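Local coordinates for MdcA (Pseudomonas aeruginosa, PDB 5VIT), which probably serves as the acyl-carrier-protein transferase subunit of malonate decarboxylase, exchanging acetyl for malonyl on the carrier protein, at residues Y138-V142 against V143-P147; Q10-R13 against R14-K18. All coordinates share one frame; numbering follows the deposited sequence.

Contact 2 comes first along the chain, at the start of helix 13-23 near the N terminus, and contact 1 follows more than a hundred residues later, at the far end of helix 134-140. One is a helix beginning and the other a helix finishing, and both are local arrangements within a single continuous run of backbone. Their centres are about 19 Å apart, and the two do not touch. Contact 1 lies within the framework of the eight-stranded parallel sheet, leading into strand 149-154, whereas contact 2 is a peripheral surface turn about 36 Å from the chain's centre. They are thus separate local features on the same side of the chain's centre.

Contact 1 of 2, residues Y138-V142 against V143-P147; sequences YARLV and VDLIP
Arg140 O collects the backbone of the residues that follow it. Val143 N donates to it at 2.9 Å, closing a type I beta turn from Arg140 to Val143, and Leu145 N reaches the same Arg140 O at 2.7 Å, almost straight at 169°. The two donors come from opposite faces of the carbonyl plane, with Asp144 N adding a weaker third bond, so one oxygen pins three successive amides as the chain winds off the helix.

The side chain of Arg140 then turns back over these residues, bent at chi2 (-102°) and again at chi3. Its NH2 forms a salt bridge with Asp144 OD2 at 3.2 Å. That oxygen lies oblique to the guanidinium, the two planes 56° apart, and it is shared by NE and NH2, both bonds being weak. Over the centre of one guanidinium face sits the methyl Leu145 CD1, 3.7 Å from Arg140 CZ, and this methyl also packs on Arg140 CB.

In the fold, this is the exit of helix 134-140, within the crossover that carries the chain from the edge strand 127-131 of the Rossmann-like parallel sheet back to the interior strand 149-154. Leu141 and Leu145 face the sheet here and rest on Ile84 of strand 81-85, while Leu141 also meets Pro178 of helix 172-180.

Two CA-H...O contacts join the backbones at Leu141: Ile146 CA lies 3.2 Å from Leu141 O, and Leu141 CA lies 3.5 Å from Leu145 O. Among apolar groups, Leu141 CD2 comes to 4.2 Å from Pro147 CD, the two side chains crossing at about a right angle. The methyl Ile146 CD1 lies against the carbonyl carbon of Val142, 3.4 Å from Val142 C.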
loop_
_atom_site.group_PDB
_atom_site.type_symbol
_atom_site.label_atom_id
_atom_site.label_comp_id
_atom_site.label_asym_id
_atom_site.label_seq_id
_atom_site.Cartn_x
_atom_site.Cartn_y
_atom_site.Cartn_z
ATOM N N TYR A 138 -18.191 1.621 -34.450
ATOM C CA TYR A 138 -19.131 0.724 -35.144
ATOM C C TYR A 138 -20.566 1.219 -34.932
ATOM O O TYR A 138 -21.339 1.302 -35.881
ATOM C CB TYR A 138 -19.024 -0.744 -34.672
ATOM C CG TYR A 138 -17.607 -1.294 -34.578
ATOM C CD1 TYR A 138 -17.276 -2.261 -33.631
ATOM C CD2 TYR A 138 -16.608 -0.861 -35.442
ATOM C CE1 TYR A 138 -15.988 -2.781 -33.546
ATOM C CE2 TYR A 138 -15.324 -1.354 -35.358
ATOM C CZ TYR A 138 -15.012 -2.312 -34.413
ATOM O OH TYR A 138 -13.718 -2.794 -34.343
ATOM N N ALA A 139 -20.900 1.573 -33.689
ATOM C CA ALA A 139 -22.239 2.052 -33.365
ATOM C C ALA A 139 -22.724 3.186 -34.297
ATOM O O ALA A 139 -23.855 3.119 -34.788
ATOM C CB ALA A 139 -22.296 2.503 -31.904
ATOM N N ARG A 140 -21.876 4.195 -34.556
ATOM C CA ARG A 140 -22.275 5.342 -35.395
ATOM C C ARG A 140 -22.654 4.909 -36.816
ATOM O O ARG A 140 -23.418 5.597 -37.513
ATOM C CB ARG A 140 -21.168 6.397 -35.537
ATOM C CG ARG A 140 -20.309 6.769 -34.338
ATOM C CD ARG A 140 -20.661 8.078 -33.661
ATOM N NE ARG A 140 -20.954 9.250 -34.497
ATOM C CZ ARG A 140 -20.182 10.331 -34.638
ATOM N NH1 ARG A 140 -18.986 10.414 -34.075
ATOM N NH2 ARG A 140 -20.617 11.353 -35.359
ATOM N N LEU A 141 -22.101 3.784 -37.254
ATOM C CA LEU A 141 -22.278 3.348 -38.633
ATOM C C LEU A 141 -23.727 3.018 -39.003
ATOM O O LEU A 141 -24.019 2.861 -40.191
ATOM C CB LEU A 141 -21.404 2.136 -38.928
ATOM C CG LEU A 141 -19.901 2.306 -38.784
ATOM C CD1 LEU A 141 -19.194 0.977 -39.035
ATOM C CD2 LEU A 141 -19.390 3.378 -39.732
ATOM N N VAL A 142 -24.629 2.903 -38.020
ATOM C CA VAL A 142 -26.036 2.666 -38.350
ATOM C C VAL A 142 -26.914 3.810 -37.855
ATOM O O VAL A 142 -28.144 3.727 -37.875
ATOM C CB VAL A 142 -26.560 1.343 -37.776
ATOM C CG1 VAL A 142 -25.720 0.199 -38.283
ATOM C CG2 VAL A 142 -26.571 1.380 -36.233
ATOM N N VAL A 143 -26.268 4.888 -37.426
ATOM C CA VAL A 143 -26.973 6.070 -36.972
ATOM C C VAL A 143 -26.468 7.265 -37.752
ATOM O O VAL A 143 -27.081 7.726 -38.721
ATOM C CB VAL A 143 -26.754 6.329 -35.451
ATOM C CG1 VAL A 143 -27.471 7.596 -35.012
ATOM C CG2 VAL A 143 -27.206 5.129 -34.624
ATOM N N ASP A 144 -25.262 7.642 -37.346
ATOM C CA ASP A 144 -24.600 8.913 -37.546
ATOM C C ASP A 144 -23.634 8.946 -38.726
ATOM O O ASP A 144 -23.403 9.974 -39.351
ATOM C CB ASP A 144 -23.808 9.235 -36.254
ATOM C CG ASP A 144 -24.020 10.593 -35.844
ATOM O OD1 ASP A 144 -24.566 11.304 -36.714
ATOM O OD2 ASP A 144 -23.695 10.969 -34.706
ATOM N N LEU A 145 -23.024 7.803 -38.975
ATOM C CA LEU A 145 -21.982 7.695 -39.973
ATOM C C LEU A 145 -22.243 6.491 -40.849
ATOM O O LEU A 145 -21.332 5.703 -41.095
ATOM C CB LEU A 145 -20.608 7.576 -39.306
ATOM C CG LEU A 145 -20.129 8.775 -38.496
ATOM C CD1 LEU A 145 -18.953 8.396 -37.597
ATOM C CD2 LEU A 145 -19.735 9.870 -39.456
ATOM N N ILE A 146 -23.491 6.323 -41.276
ATOM C CA ILE A 146 -23.805 5.310 -42.279
ATOM C C ILE A 146 -22.785 5.476 -43.374
ATOM O O ILE A 146 -22.634 6.573 -43.900
ATOM C CB ILE A 146 -25.209 5.474 -42.903
ATOM C CG1 ILE A 146 -26.240 5.961 -41.879
ATOM C CG2 ILE A 146 -25.630 4.188 -43.636
ATOM C CD1 ILE A 146 -26.914 4.906 -41.115
ATOM N N PRO A 147 -22.050 4.411 -43.703
ATOM C CA PRO A 147 -21.015 4.650 -44.708
ATOM C C PRO A 147 -21.512 4.392 -46.135
ATOM O O PRO A 147 -22.527 3.726 -46.334
ATOM C CB PRO A 147 -19.917 3.668 -44.310
ATOM C CG PRO A 147 -20.645 2.540 -43.630
ATOM C CD PRO A 147 -21.911 3.101 -43.039
#

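Contact 2 of 2, residues Q10-R13 against R14-K18; sequences QWSR and RRQEK
Glu17 N donates to Arg13 O at 2.8 Å and 162°, a regular i to i+4 bond in the first turn of helix 13-23. One residue earlier, Gln16 N bonds Ser12 O at 3.0 Å. Ser12 holds the N-cap position, but its side chain makes no capping bond: OG turns back instead to the carbonyl of Pro8, in the segment leading to the helix.

The side chains of Arg13 and Gln16, one turn apart, run side by side and point the same way. Arg13 NH1 gives a hydrogen bond to Gln16 OE1, 3.0 Å long, on a lone pair in the plane of the amide carbonyl and 18° out of the guanidinium plane. With chi1 and chi2 of Arg13 both near -55°, the chain folds toward Gln16 and brings Arg13 CD to 3.5 Å from Gln16 OE1. Gln16, extended beyond CG, passes just beyond the oxygen of the Ser12 carbonyl, its CG 3.1 Å from Ser12 O.

Beyond this pair, the turn is rich in charge at the surface. Glu17 sends its carboxylate down the helix to salt bridges with Arg20 and Arg21, and Lys18 pairs with Asp211. Gln10 N, three residues before Arg13, lies over the centre of one face of the Arg13 guanidinium.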
loop_
_atom_site.group_PDB
_atom_site.type_symbol
_atom_site.label_atom_id
_atom_site.label_comp_id
_atom_site.label_asym_id
_atom_site.label_seq_id
_atom_site.Cartn_x
_atom_site.Cartn_y
_atom_site.Cartn_z
ATOM N N GLN A 10 -38.846 7.733 -55.109
ATOM C CA GLN A 10 -38.393 8.773 -54.185
ATOM C C GLN A 10 -38.017 8.171 -52.832
ATOM O O GLN A 10 -37.425 8.840 -51.995
ATOM C CB GLN A 10 -39.463 9.863 -54.007
ATOM C CG GLN A 10 -40.751 9.423 -53.297
ATOM C CD GLN A 10 -41.812 8.860 -54.243
ATOM O OE1 GLN A 10 -41.573 7.899 -54.984
ATOM N NE2 GLN A 10 -43.000 9.455 -54.207
ATOM N N TRP A 11 -38.347 6.899 -52.633
ATOM C CA TRP A 11 -37.967 6.213 -51.422
ATOM C C TRP A 11 -36.826 5.232 -51.670
ATOM O O TRP A 11 -36.426 4.505 -50.758
ATOM C CB TRP A 11 -39.167 5.479 -50.819
ATOM C CG TRP A 11 -40.207 6.376 -50.161
ATOM C CD1 TRP A 11 -41.514 6.528 -50.536
ATOM C CD2 TRP A 11 -40.021 7.230 -49.015
ATOM N NE1 TRP A 11 -42.156 7.417 -49.693
ATOM C CE2 TRP A 11 -41.267 7.858 -48.751
ATOM C CE3 TRP A 11 -38.934 7.505 -48.173
ATOM C CZ2 TRP A 11 -41.447 8.758 -47.689
ATOM C CZ3 TRP A 11 -39.109 8.403 -47.124
ATOM C CH2 TRP A 11 -40.359 9.017 -46.888
ATOM N N SER A 12 -36.289 5.203 -52.890
ATOM C CA SER A 12 -35.207 4.264 -53.188
ATOM C C SER A 12 -34.034 4.905 -53.930
ATOM O O SER A 12 -33.407 4.264 -54.763
ATOM C CB SER A 12 -35.743 3.060 -53.976
ATOM O OG SER A 12 -36.371 3.444 -55.188
ATOM N N ARG A 13 -33.720 6.152 -53.588
ATOM C CA ARG A 13 -32.601 6.874 -54.189
ATOM C C ARG A 13 -31.238 6.230 -53.917
ATOM O O ARG A 13 -30.366 6.243 -54.788
ATOM C CB ARG A 13 -32.575 8.321 -53.698
ATOM C CG ARG A 13 -33.881 9.098 -53.902
ATOM C CD ARG A 13 -34.326 9.061 -55.362
ATOM N NE ARG A 13 -35.510 9.884 -55.614
ATOM C CZ ARG A 13 -36.190 9.888 -56.763
ATOM N NH1 ARG A 13 -35.810 9.097 -57.761
ATOM N NH2 ARG A 13 -37.254 10.668 -56.910
ATOM N N ARG A 14 -31.038 5.680 -52.718
ATOM C CA ARG A 14 -29.765 5.022 -52.399
ATOM C C ARG A 14 -29.569 3.786 -53.250
ATOM O O ARG A 14 -28.478 3.533 -53.746
ATOM C CB ARG A 14 -29.668 4.623 -50.918
ATOM C CG ARG A 14 -29.517 5.791 -49.978
ATOM C CD ARG A 14 -29.190 5.358 -48.570
ATOM N NE ARG A 14 -29.923 4.187 -48.106
ATOM C CZ ARG A 14 -30.008 3.854 -46.817
ATOM N NH1 ARG A 14 -29.388 4.601 -45.906
ATOM N NH2 ARG A 14 -30.694 2.788 -46.430
ATOM N N ARG A 15 -30.631 3.010 -53.394
ATOM C CA ARG A 15 -30.575 1.792 -54.186
ATOM C C ARG A 15 -30.347 2.155 -55.644
ATOM O O ARG A 15 -29.668 1.430 -56.365
ATOM C CB ARG A 15 -31.859 0.974 -54.020
ATOM C CG ARG A 15 -32.019 -0.206 -54.969
ATOM C CD ARG A 15 -33.232 -1.034 -54.565
ATOM N NE ARG A 15 -33.323 -1.106 -53.105
ATOM C CZ ARG A 15 -33.069 -2.197 -52.383
ATOM N NH1 ARG A 15 -32.732 -3.331 -52.986
ATOM N NH2 ARG A 15 -33.153 -2.157 -51.057
ATOM N N GLN A 16 -30.906 3.285 -56.073
ATOM C CA GLN A 16 -30.725 3.722 -57.454
ATOM C C GLN A 16 -29.277 4.190 -57.646
ATOM O O GLN A 16 -28.627 3.810 -58.619
ATOM C CB GLN A 16 -31.740 4.821 -57.832
ATOM C CG GLN A 16 -33.216 4.328 -57.851
ATOM C CD GLN A 16 -34.231 5.407 -58.269
ATOM O OE1 GLN A 16 -34.233 6.523 -57.742
ATOM N NE2 GLN A 16 -35.102 5.064 -59.216
ATOM N N GLU A 17 -28.759 4.972 -56.701
ATOM C CA GLU A 17 -27.373 5.444 -56.768
ATOM C C GLU A 17 -26.382 4.275 -56.792
ATOM O O GLU A 17 -25.417 4.291 -57.558
ATOM C CB GLU A 17 -27.071 6.387 -55.595
ATOM C CG GLU A 17 -25.601 6.671 -55.360
ATOM C CD GLU A 17 -24.972 7.521 -56.458
ATOM O OE1 GLU A 17 -25.727 8.117 -57.261
ATOM O OE2 GLU A 17 -23.719 7.593 -56.513
ATOM N N LYS A 18 -26.630 3.249 -55.981
ATOM C CA LYS A 18 -25.800 2.045 -56.031
ATOM C C LYS A 18 -25.870 1.397 -57.411
ATOM O O LYS A 18 -24.857 0.971 -57.963
ATOM C CB LYS A 18 -26.218 1.024 -54.971
ATOM C CG LYS A 18 -25.222 -0.125 -54.822
ATOM C CD LYS A 18 -25.731 -1.256 -53.940
ATOM C CE LYS A 18 -24.679 -2.330 -53.788
ATOM N NZ LYS A 18 -25.222 -3.605 -53.250
#